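Local atomic coordinates of heat-inducible transcription repressor HrcA (Thermotoga maritima, PDB entry 1STZ), a protein that probably represses transcription of the class I heat shock operons grpE-dnaK-dnaJ and groELS as a DNA-binding negative regulator. Residues A53-R56 and N57-K61; N16-Q19 and R20-Y24; S39-V42 and L43-N47; L84-Y87 and Y88-L92. All coordinates share one frame; numbering follows the deposited sequence.

Interaction 1 (A53-R56 and N57-K61); sequences ATIR and NDMKK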
loop_
_atom_site.group_PDB
_atom_site.type_symbol
_atom_site.label_atom_id
_atom_site.label_comp_id
_atom_site.label_asym_id
_atom_site.label_seq_id
_atom_site.Cartn_x
_atom_site.Cartn_y
_atom_site.Cartn_z
ATOM N N ALA A 53 -26.895 -33.684 21.261
ATOM C CA ALA A 53 -26.405 -34.543 22.341
ATOM C C ALA A 53 -25.030 -35.124 21.998
ATOM O O ALA A 53 -24.169 -35.260 22.867
ATOM C CB ALA A 53 -27.398 -35.657 22.627
ATOM N N THR A 54 -24.834 -35.449 20.724
ATOM C CA THR A 54 -23.583 -36.028 20.238
ATOM C C THR A 54 -22.434 -35.047 20.368
ATOM O O THR A 54 -21.314 -35.449 20.671
ATOM C CB THR A 54 -23.727 -36.465 18.759
ATOM O OG1 THR A 54 -24.736 -37.480 18.645
ATOM C CG2 THR A 54 -22.455 -37.141 18.245
ATOM N N ILE A 55 -22.720 -33.766 20.139
ATOM C CA ILE A 55 -21.701 -32.716 20.216
ATOM C C ILE A 55 -21.257 -32.494 21.657
ATOM O O ILE A 55 -20.083 -32.262 21.911
ATOM C CB ILE A 55 -22.226 -31.378 19.620
ATOM C CG1 ILE A 55 -22.619 -31.535 18.143
ATOM C CG2 ILE A 55 -21.194 -30.270 19.781
ATOM C CD1 ILE A 55 -21.483 -31.817 17.193
ATOM N N ARG A 56 -22.199 -32.548 22.591
ATOM C CA ARG A 56 -21.888 -32.411 24.011
ATOM C C ARG A 56 -21.019 -33.567 24.501
ATOM O O ARG A 56 -20.126 -33.365 25.323
ATOM C CB ARG A 56 -23.165 -32.360 24.847
ATOM C CG ARG A 56 -23.966 -31.073 24.717
ATOM C CD ARG A 56 -25.256 -31.085 25.546
ATOM N NE ARG A 56 -24.955 -31.420 26.940
ATOM C CZ ARG A 56 -25.579 -32.331 27.689
ATOM N NH1 ARG A 56 -26.609 -33.034 27.226
ATOM N NH2 ARG A 56 -25.167 -32.530 28.938
ATOM N N ASN A 57 -21.302 -34.772 24.003
ATOM C CA ASN A 57 -20.513 -35.963 24.326
ATOM C C ASN A 57 -19.089 -35.860 23.797
ATOM O O ASN A 57 -18.155 -36.353 24.415
ATOM C CB ASN A 57 -21.161 -37.223 23.744
ATOM C CG ASN A 57 -22.256 -37.776 24.624
ATOM O OD1 ASN A 57 -23.424 -37.810 24.231
ATOM N ND2 ASN A 57 -21.887 -38.224 25.818
ATOM N N ASP A 58 -18.944 -35.240 22.630
ATOM C CA ASP A 58 -17.635 -34.989 22.042
ATOM C C ASP A 58 -16.899 -33.946 22.861
ATOM O O ASP A 58 -15.693 -34.045 23.049
ATOM C CB ASP A 58 -17.771 -34.493 20.602
ATOM C CG ASP A 58 -18.390 -35.516 19.690
ATOM O OD1 ASP A 58 -18.395 -36.714 20.044
ATOM O OD2 ASP A 58 -18.910 -35.208 18.595
ATOM N N MET A 59 -17.643 -32.954 23.347
ATOM C CA MET A 59 -17.094 -31.888 24.174
ATOM C C MET A 59 -16.673 -32.388 25.558
ATOM O O MET A 59 -15.771 -31.815 26.174
ATOM C CB MET A 59 -18.096 -30.737 24.294
ATOM C CG MET A 59 -18.142 -29.872 23.022
ATOM S SD MET A 59 -19.502 -28.717 22.928
ATOM C CE MET A 59 -18.845 -27.414 23.889
ATOM N N LYS A 60 -17.311 -33.455 26.032
ATOM C CA LYS A 60 -16.919 -34.104 27.284
ATOM C C LYS A 60 -15.584 -34.823 27.070
ATOM O O LYS A 60 -14.674 -34.728 27.897
ATOM C CB LYS A 60 -17.994 -35.097 27.749
ATOM C CG LYS A 60 -18.654 -34.758 29.098
ATOM C CD LYS A 60 -19.714 -33.655 28.966
ATOM C CE LYS A 60 -19.114 -32.249 29.089
ATOM N NZ LYS A 60 -19.011 -31.547 27.759
ATOM N N LYS A 61 -15.474 -35.535 25.949
ATOM C CA LYS A 61 -14.227 -36.193 25.578
ATOM C C LYS A 61 -13.083 -35.189 25.373
ATOM O O LYS A 61 -11.951 -35.442 25.761
ATOM C CB LYS A 61 -14.430 -37.039 24.321
ATOM C CG LYS A 61 -13.207 -37.853 23.911
ATOM C CD LYS A 61 -13.560 -38.868 22.822
ATOM C CE LYS A 61 -12.502 -39.956 22.682
ATOM N NZ LYS A 61 -12.864 -40.947 21.622
#
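Asp58 and Met59 pack against Thr54 and Ile55 one turn earlier in helix 52-64, which is consistent with the second, recognition helix of a winged helix-turn-helix domain, the one that in this fold usually enters the DNA major groove. The backbone bonds are ordinary helical ones, from Asn57 N to Ala53 O onward, with Met59 N 2.9 Å from Ile55 O. Arg56 O is gripped twice: besides the amide of Lys60 it accepts Lys60 NZ at 3.2 Å, in the carbonyl plane, because the lysine chain folds back on itself, with bends at chi2 (79°), chi3 and chi4. A long flexible side chain suits this, since its amine can return to its own helix. In the polar group, Asp58 has CG anti to its carbonyl carbon (chi1 -64°), which sets the carboxylate beside Thr54, with OD2 4.1 Å from Thr54 CG2. Thr54 OG1 turns to Ser51, and the buried carboxylate is satisfied from helix 17-33, by a salt bridge to Arg18 and a bond from Gln19. Were Asp58 an alanine, Arg18 would probably lose its buried countercharge and Gln19 its acceptor, weakening the join between the two helices. The apolar contact is made by branched Ile55 and flexible Met59, whose side chains cross obliquely on the buried face, with Ile55 CG2 3.9 Å from Met59 SD.

Interaction 2 (N16-Q19 and R20-Y24); sequences NDRQ and RKVLY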
loop_
_atom_site.group_PDB
_atom_site.type_symbol
_atom_site.label_atom_id
_atom_site.label_comp_id
_atom_site.label_asym_id
_atom_site.label_seq_id
_atom_site.Cartn_x
_atom_site.Cartn_y
_atom_site.Cartn_z
ATOM N N ASN A 16 -11.939 -38.757 17.150
ATOM C CA ASN A 16 -12.657 -39.028 15.899
ATOM C C ASN A 16 -12.288 -38.005 14.853
ATOM O O ASN A 16 -11.670 -36.994 15.159
ATOM C CB ASN A 16 -14.172 -38.876 16.107
ATOM C CG ASN A 16 -14.845 -40.153 16.435
ATOM O OD1 ASN A 16 -14.880 -41.058 15.620
ATOM N ND2 ASN A 16 -15.419 -40.237 17.623
ATOM N N ASP A 17 -12.717 -38.250 13.624
ATOM C CA ASP A 17 -12.708 -37.210 12.609
ATOM C C ASP A 17 -13.682 -36.107 13.005
ATOM O O ASP A 17 -13.351 -34.929 12.923
ATOM C CB ASP A 17 -13.077 -37.777 11.232
ATOM C CG ASP A 17 -11.974 -37.594 10.212
ATOM O OD1 ASP A 17 -10.792 -37.504 10.617
ATOM O OD2 ASP A 17 -12.195 -37.532 8.983
ATOM N N ARG A 18 -14.878 -36.497 13.445
ATOM C CA ARG A 18 -15.900 -35.541 13.867
ATOM C C ARG A 18 -15.457 -34.715 15.070
ATOM O O ARG A 18 -15.652 -33.503 15.100
ATOM C CB ARG A 18 -17.200 -36.262 14.207
ATOM C CG ARG A 18 -18.338 -35.341 14.646
ATOM C CD ARG A 18 -19.528 -36.083 15.234
ATOM N NE ARG A 18 -19.119 -36.920 16.358
ATOM C CZ ARG A 18 -19.298 -38.234 16.441
ATOM N NH1 ARG A 18 -19.890 -38.927 15.469
ATOM N NH2 ARG A 18 -18.863 -38.863 17.525
ATOM N N GLN A 19 -14.871 -35.380 16.056
ATOM C CA GLN A 19 -14.396 -34.717 17.266
ATOM C C GLN A 19 -13.273 -33.713 16.953
ATOM O O GLN A 19 -13.166 -32.670 17.596
ATOM C CB GLN A 19 -13.949 -35.764 18.298
ATOM C CG GLN A 19 -15.128 -36.568 18.874
ATOM C CD GLN A 19 -14.741 -37.888 19.519
ATOM O OE1 GLN A 19 -13.605 -38.348 19.410
ATOM N NE2 GLN A 19 -15.697 -38.505 20.194
ATOM N N ARG A 20 -12.449 -34.044 15.964
ATOM C CA ARG A 20 -11.412 -33.139 15.480
ATOM C C ARG A 20 -12.058 -31.884 14.892
ATOM O O ARG A 20 -11.634 -30.780 15.176
ATOM C CB ARG A 20 -10.533 -33.828 14.426
ATOM C CG ARG A 20 -9.391 -34.678 14.994
ATOM C CD ARG A 20 -8.453 -35.250 13.931
ATOM N NE ARG A 20 -8.051 -36.627 14.256
ATOM C CZ ARG A 20 -7.135 -36.955 15.179
ATOM N NH1 ARG A 20 -6.493 -36.014 15.867
ATOM N NH2 ARG A 20 -6.853 -38.235 15.410
ATOM N N LYS A 21 -13.098 -32.063 14.085
ATOM C CA LYS A 21 -13.811 -30.943 13.490
ATOM C C LYS A 21 -14.511 -30.124 14.561
ATOM O O LYS A 21 -14.490 -28.909 14.502
ATOM C CB LYS A 21 -14.804 -31.428 12.442
ATOM C CG LYS A 21 -14.140 -32.157 11.266
ATOM C CD LYS A 21 -14.473 -31.528 9.909
ATOM C CE LYS A 21 -15.809 -32.014 9.340
ATOM N NZ LYS A 21 -15.890 -31.869 7.848
ATOM N N VAL A 22 -15.088 -30.778 15.562
ATOM C CA VAL A 22 -15.746 -30.066 16.655
ATOM C C VAL A 22 -14.738 -29.191 17.429
ATOM O O VAL A 22 -15.039 -28.057 17.798
ATOM C CB VAL A 22 -16.445 -31.041 17.635
ATOM C CG1 VAL A 22 -16.974 -30.295 18.850
ATOM C CG2 VAL A 22 -17.584 -31.786 16.941
ATOM N N LEU A 23 -13.543 -29.715 17.661
ATOM C CA LEU A 23 -12.522 -28.974 18.385
ATOM C C LEU A 23 -12.081 -27.781 17.548
ATOM O O LEU A 23 -11.895 -26.683 18.054
ATOM C CB LEU A 23 -11.324 -29.874 18.674
ATOM C CG LEU A 23 -10.439 -29.574 19.886
ATOM C CD1 LEU A 23 -9.002 -30.023 19.650
ATOM C CD2 LEU A 23 -10.489 -28.157 20.385
ATOM N N TYR A 24 -11.925 -28.024 16.254
ATOM C CA TYR A 24 -11.526 -26.993 15.316
ATOM C C TYR A 24 -12.540 -25.843 15.301
ATOM O O TYR A 24 -12.159 -24.675 15.360
ATOM C CB TYR A 24 -11.393 -27.618 13.931
ATOM C CG TYR A 24 -10.880 -26.685 12.893
ATOM C CD1 TYR A 24 -11.729 -26.130 11.957
ATOM C CD2 TYR A 24 -9.537 -26.355 12.848
ATOM C CE1 TYR A 24 -11.257 -25.283 10.991
ATOM C CE2 TYR A 24 -9.054 -25.506 11.891
ATOM C CZ TYR A 24 -9.919 -24.972 10.970
ATOM O OH TYR A 24 -9.432 -24.118 10.037
#
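Val22 N donates to Arg18 O at 2.8 Å, in the carbonyl plane, and the next bond, Leu23 N to Gln19 O, follows at 3.0 Å. Nearer the helix start, Arg20 N reaches Asn16 O at 3.2 Å from a less regular direction, 45° above the carbonyl plane instead of on a lone pair. Asn16 is also held through its amide: Gln19 OE1 accepts Asn16 N at 2.8 Å in a nearly straight bond (169°). Glutamine suits the place because its amide has two ends, and NE2 bonds to Asp58 of helix 52-64, whose buried carboxylate also takes a salt bridge from Arg18. Arg18 makes a cation-pi contact with Phe50 as well.

The packing spreads out from the backbone. With CG1 anti to its N (chi1 173°), Val22 brings CG2 to 3.2 Å from Arg18 O, and the compact branched side chain fits between this helix and Ile55. Arg20 runs back along the chain, its CG 3.3 Å from Asn16 O, and its aliphatic part also touches Phe86. Its NE stays 4.6 Å from Asp17 OD1, probably a weak attraction and not a bonded pair. Leu23 meets Leu62 and Phe86 on the buried side. Gln19 bonds back to the N-cap amide as in a capping box, though Asn16 makes no reciprocal bond, at the start of what is consistent with the first helix of a winged-helix DNA-binding domain.

Interaction 3 (S39-V42 and L43-N47); sequences SQRV and LEVSN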
loop_
_atom_site.group_PDB
_atom_site.type_symbol
_atom_site.label_atom_id
_atom_site.label_comp_id
_atom_site.label_asym_id
_atom_site.label_seq_id
_atom_site.Cartn_x
_atom_site.Cartn_y
_atom_site.Cartn_z
ATOM N N SER A 39 -22.404 -26.343 22.656
ATOM C CA SER A 39 -22.773 -27.343 21.656
ATOM C C SER A 39 -23.698 -26.742 20.589
ATOM O O SER A 39 -23.504 -26.948 19.384
ATOM C CB SER A 39 -23.478 -28.522 22.334
ATOM O OG SER A 39 -24.669 -28.096 22.989
ATOM N N GLN A 40 -24.696 -25.986 21.049
ATOM C CA GLN A 40 -25.650 -25.331 20.161
ATOM C C GLN A 40 -24.965 -24.342 19.223
ATOM O O GLN A 40 -25.410 -24.166 18.090
ATOM C CB GLN A 40 -26.750 -24.605 20.955
ATOM C CG GLN A 40 -27.425 -25.421 22.070
ATOM C CD GLN A 40 -27.637 -26.893 21.718
ATOM O OE1 GLN A 40 -26.729 -27.714 21.876
ATOM N NE2 GLN A 40 -28.836 -27.226 21.256
ATOM N N ARG A 41 -23.895 -23.696 19.691
ATOM C CA ARG A 41 -23.152 -22.755 18.854
ATOM C C ARG A 41 -22.447 -23.482 17.719
ATOM O O ARG A 41 -22.509 -23.028 16.580
ATOM C CB ARG A 41 -22.112 -21.951 19.656
ATOM C CG ARG A 41 -22.664 -20.717 20.392
ATOM C CD ARG A 41 -22.941 -19.460 19.537
ATOM N NE ARG A 41 -22.243 -19.434 18.244
ATOM C CZ ARG A 41 -22.708 -18.834 17.142
ATOM N NH1 ARG A 41 -23.867 -18.182 17.145
ATOM N NH2 ARG A 41 -22.004 -18.885 16.020
ATOM N N VAL A 42 -21.783 -24.602 18.016
ATOM C CA VAL A 42 -20.965 -25.267 16.989
ATOM C C VAL A 42 -21.836 -25.811 15.854
ATOM O O VAL A 42 -21.398 -25.861 14.710
ATOM C CB VAL A 42 -19.974 -26.372 17.539
ATOM C CG1 VAL A 42 -19.600 -26.138 18.989
ATOM C CG2 VAL A 42 -20.507 -27.780 17.338
ATOM N N LEU A 43 -23.065 -26.198 16.173
ATOM C CA LEU A 43 -23.995 -26.678 15.160
ATOM C C LEU A 43 -24.436 -25.550 14.232
ATOM O O LEU A 43 -24.585 -25.759 13.030
ATOM C CB LEU A 43 -25.221 -27.310 15.819
ATOM C CG LEU A 43 -24.998 -28.649 16.519
ATOM C CD1 LEU A 43 -26.331 -29.228 16.970
ATOM C CD2 LEU A 43 -24.254 -29.627 15.609
ATOM N N GLU A 44 -24.649 -24.365 14.798
ATOM C CA GLU A 44 -25.098 -23.199 14.036
ATOM C C GLU A 44 -24.019 -22.674 13.093
ATOM O O GLU A 44 -24.324 -22.233 11.985
ATOM C CB GLU A 44 -25.551 -22.073 14.980
ATOM C CG GLU A 44 -27.040 -22.101 15.299
ATOM C CD GLU A 44 -27.384 -21.520 16.665
ATOM O OE1 GLU A 44 -28.474 -21.858 17.189
ATOM O OE2 GLU A 44 -26.575 -20.727 17.210
ATOM N N VAL A 45 -22.766 -22.735 13.535
ATOM C CA VAL A 45 -21.653 -22.116 12.816
ATOM C C VAL A 45 -21.032 -23.061 11.787
ATOM O O VAL A 45 -20.259 -22.631 10.924
ATOM C CB VAL A 45 -20.564 -21.606 13.795
ATOM C CG1 VAL A 45 -19.634 -22.740 14.268
ATOM C CG2 VAL A 45 -19.756 -20.491 13.158
ATOM N N SER A 46 -21.380 -24.341 11.878
ATOM C CA SER A 46 -20.773 -25.367 11.046
ATOM C C SER A 46 -21.836 -26.104 10.261
ATOM O O SER A 46 -23.033 -25.823 10.390
ATOM C CB SER A 46 -20.010 -26.356 11.927
ATOM O OG SER A 46 -20.916 -27.172 12.657
ATOM N N ASN A 47 -21.389 -27.046 9.439
ATOM C CA ASN A 47 -22.292 -27.960 8.746
ATOM C C ASN A 47 -22.061 -29.401 9.208
ATOM O O ASN A 47 -22.182 -30.347 8.432
ATOM C CB ASN A 47 -22.137 -27.809 7.230
ATOM C CG ASN A 47 -23.038 -26.727 6.661
ATOM O OD1 ASN A 47 -23.822 -26.972 5.736
ATOM N ND2 ASN A 47 -22.939 -25.525 7.218
#
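Val42 and Ser46 mark the close end of this contact. Ser46 OG, lying between its own backbone N and carbonyl carbon (chi1 72°), donates to Val42 O; the modelled 2.5 Å is very short, so its exact length is doubtful. A serine suits the place, its small hydroxyl turning back onto a carbonyl of the last turn. Val45 N meets Arg41 O at 3.1 Å almost in line with the C=O bond. Leu43 lays CG 3.7 Å from Ser39 O, and both Val42 and Leu43 press their branched side chains on Ile55. Helix 39-45 is consistent with the first helix of a helix-turn-helix, packed on helix 52-64, the probable recognition helix. Its earlier backbone bonds are looser: Leu43 N to Ser39 O and Glu44 N to Gln40 O are both weak, the second 3.4 Å long. The outer side is looser still. Arg41 NH1 and Glu44 OE2 form a long salt bridge of 3.7 Å, the oxygen well out of the guanidinium plane, so charge probably attracts while no N-H points at the carboxylate. Bent at chi2 (-77°) and again at chi3, the arginine brings NH2 beside exposed Val45, 3.8 Å from its CB, and adds a weak long ion pair with Glu29.

Interaction 4 (L84-Y87 and Y88-L92); sequences LRFY and YEEML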
loop_
_atom_site.group_PDB
_atom_site.type_symbol
_atom_site.label_atom_id
_atom_site.label_comp_id
_atom_site.label_asym_id
_atom_site.label_seq_id
_atom_site.Cartn_x
_atom_site.Cartn_y
_atom_site.Cartn_z
ATOM N N LEU A 84 -5.443 -24.799 21.533
ATOM C CA LEU A 84 -4.905 -23.798 20.616
ATOM C C LEU A 84 -3.811 -24.385 19.727
ATOM O O LEU A 84 -3.769 -24.086 18.551
ATOM C CB LEU A 84 -4.391 -22.573 21.365
ATOM C CG LEU A 84 -5.482 -21.806 22.091
ATOM C CD1 LEU A 84 -4.839 -20.755 23.018
ATOM C CD2 LEU A 84 -6.436 -21.158 21.114
ATOM N N ARG A 85 -2.939 -25.213 20.297
ATOM C CA ARG A 85 -1.876 -25.884 19.547
ATOM C C ARG A 85 -2.480 -26.818 18.521
ATOM O O ARG A 85 -2.037 -26.848 17.393
ATOM C CB ARG A 85 -0.944 -26.643 20.489
ATOM C CG ARG A 85 0.048 -27.643 19.863
ATOM C CD ARG A 85 0.992 -27.117 18.796
ATOM N NE ARG A 85 1.900 -26.093 19.298
ATOM C CZ ARG A 85 2.832 -25.496 18.575
ATOM N NH1 ARG A 85 3.034 -25.812 17.300
ATOM N NH2 ARG A 85 3.597 -24.589 19.140
ATOM N N PHE A 86 -3.510 -27.565 18.907
ATOM C CA PHE A 86 -4.174 -28.474 17.972
ATOM C C PHE A 86 -4.707 -27.678 16.790
ATOM O O PHE A 86 -4.510 -28.063 15.658
ATOM C CB PHE A 86 -5.319 -29.227 18.659
ATOM C CG PHE A 86 -6.165 -30.033 17.706
ATOM C CD1 PHE A 86 -5.820 -31.333 17.393
ATOM C CD2 PHE A 86 -7.286 -29.469 17.103
ATOM C CE1 PHE A 86 -6.597 -32.080 16.502
ATOM C CE2 PHE A 86 -8.070 -30.205 16.230
ATOM C CZ PHE A 86 -7.723 -31.508 15.926
ATOM N N TYR A 87 -5.358 -26.547 17.070
ATOM C CA TYR A 87 -5.934 -25.699 16.021
ATOM C C TYR A 87 -4.852 -25.223 15.061
ATOM O O TYR A 87 -4.984 -25.388 13.860
ATOM C CB TYR A 87 -6.661 -24.503 16.626
ATOM C CG TYR A 87 -7.130 -23.473 15.629
ATOM C CD1 TYR A 87 -8.314 -23.646 14.919
ATOM C CD2 TYR A 87 -6.395 -22.309 15.407
ATOM C CE1 TYR A 87 -8.749 -22.684 13.990
ATOM C CE2 TYR A 87 -6.820 -21.345 14.496
ATOM C CZ TYR A 87 -7.997 -21.533 13.792
ATOM O OH TYR A 87 -8.412 -20.570 12.885
ATOM N N TYR A 88 -3.771 -24.665 15.599
ATOM C CA TYR A 88 -2.638 -24.205 14.782
ATOM C C TYR A 88 -2.073 -25.298 13.860
ATOM O O TYR A 88 -1.814 -25.035 12.682
ATOM C CB TYR A 88 -1.515 -23.666 15.676
ATOM C CG TYR A 88 -0.257 -23.252 14.948
ATOM C CD1 TYR A 88 -0.200 -22.069 14.231
ATOM C CD2 TYR A 88 0.878 -24.045 14.982
ATOM C CE1 TYR A 88 0.962 -21.698 13.537
ATOM C CE2 TYR A 88 2.037 -23.679 14.324
ATOM C CZ TYR A 88 2.077 -22.503 13.603
ATOM O OH TYR A 88 3.228 -22.145 12.943
ATOM N N GLU A 89 -1.854 -26.494 14.400
ATOM C CA GLU A 89 -1.309 -27.604 13.615
ATOM C C GLU A 89 -2.222 -27.972 12.444
ATOM O O GLU A 89 -1.745 -28.296 11.365
ATOM C CB GLU A 89 -1.094 -28.848 14.488
ATOM C CG GLU A 89 0.038 -28.734 15.505
ATOM C CD GLU A 89 1.394 -28.559 14.851
ATOM O OE1 GLU A 89 1.727 -29.330 13.916
ATOM O OE2 GLU A 89 2.139 -27.652 15.269
ATOM N N GLU A 90 -3.532 -27.920 12.664
ATOM C CA GLU A 90 -4.496 -28.242 11.618
ATOM C C GLU A 90 -4.564 -27.147 10.555
ATOM O O GLU A 90 -4.734 -27.455 9.380
ATOM C CB GLU A 90 -5.886 -28.501 12.209
ATOM C CG GLU A 90 -5.994 -29.831 12.960
ATOM C CD GLU A 90 -5.879 -31.061 12.056
ATOM O OE1 GLU A 90 -6.204 -30.971 10.838
ATOM O OE2 GLU A 90 -5.466 -32.133 12.569
ATOM N N MET A 91 -4.411 -25.883 10.946
ATOM C CA MET A 91 -4.399 -24.791 9.956
ATOM C C MET A 91 -3.128 -24.813 9.140
ATOM O O MET A 91 -3.156 -24.486 7.965
ATOM C CB MET A 91 -4.549 -23.414 10.603
ATOM C CG MET A 91 -5.874 -23.209 11.316
ATOM S SD MET A 91 -7.183 -22.447 10.297
ATOM C CE MET A 91 -7.046 -23.274 8.709
ATOM N N LEU A 92 -2.021 -25.202 9.768
ATOM C CA LEU A 92 -0.725 -25.287 9.089
ATOM C C LEU A 92 -0.816 -26.325 7.969
ATOM O O LEU A 92 -0.330 -26.112 6.872
ATOM C CB LEU A 92 0.371 -25.675 10.086
ATOM C CG LEU A 92 1.733 -24.992 9.987
ATOM C CD1 LEU A 92 2.528 -25.312 11.229
ATOM C CD2 LEU A 92 2.496 -25.427 8.751
#
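Met91 lies over one face of the Tyr87 ring, one turn back in the helix, with its CG 3.9 Å from the ring centroid in a CH-pi contact. Its sulfur comes in obliquely, 4.4 Å from that centroid, as a Met-aromatic contact, with SD 3.4 Å from Tyr87 OH. A flat ring under a thin, bendable thioether suits this buried side, where Tyr87 also touches Val27 and the ring of Tyr24. With a smaller alanine in place of Tyr87, the surface under Met91 is likely to become a gap, setting the methionine free to turn and loosening the seam with helix 17-33. Phe86 repeats the theme: Glu90 CG sits over its face, 4.1 Å from the centroid and 22° off the normal. On another side of the helix, Arg85 NH1 gives Glu89 OE2 a salt-bridge hydrogen bond of 2.9 Å. Guanidinium and carboxylate are nearly coplanar; the arginine reaches this position by bending at chi2 (56°) and chi3. The same NH1 passes 3.6 Å from Tyr88 CD2, the two flat groups nearly perpendicular. Arg85 NH2 goes to Glu278, so helix 81-94 links the probable DNA-binding part to the later chain. Held by two carboxylates, the guanidinium is likely to stay charged, while the CH-pi contacts beside it are mainly dispersive.

Each contact closes about one turn, in or at the end of one helix, so none nests in or crosses another; from the N terminus they run in series as interaction 2, interaction 3, interaction 1 and interaction 4. The first three helices are consistent with the core of a winged-helix domain: 52-64 touches both 17-33 and 39-45 through its side chains, while interactions 2 and 3 stay about 5 Å apart at their nearest atoms. The two-stranded sheet of 68-69 and 78-79 follows, then helix 81-94. Interaction 4 returns to interaction 2 through the packing of Tyr24 and Leu23, yet lies about 11 Å from interactions 1 and 3 at nearest atoms. Beyond, helix 81-94 meets helix 314-334 and strand 272-275.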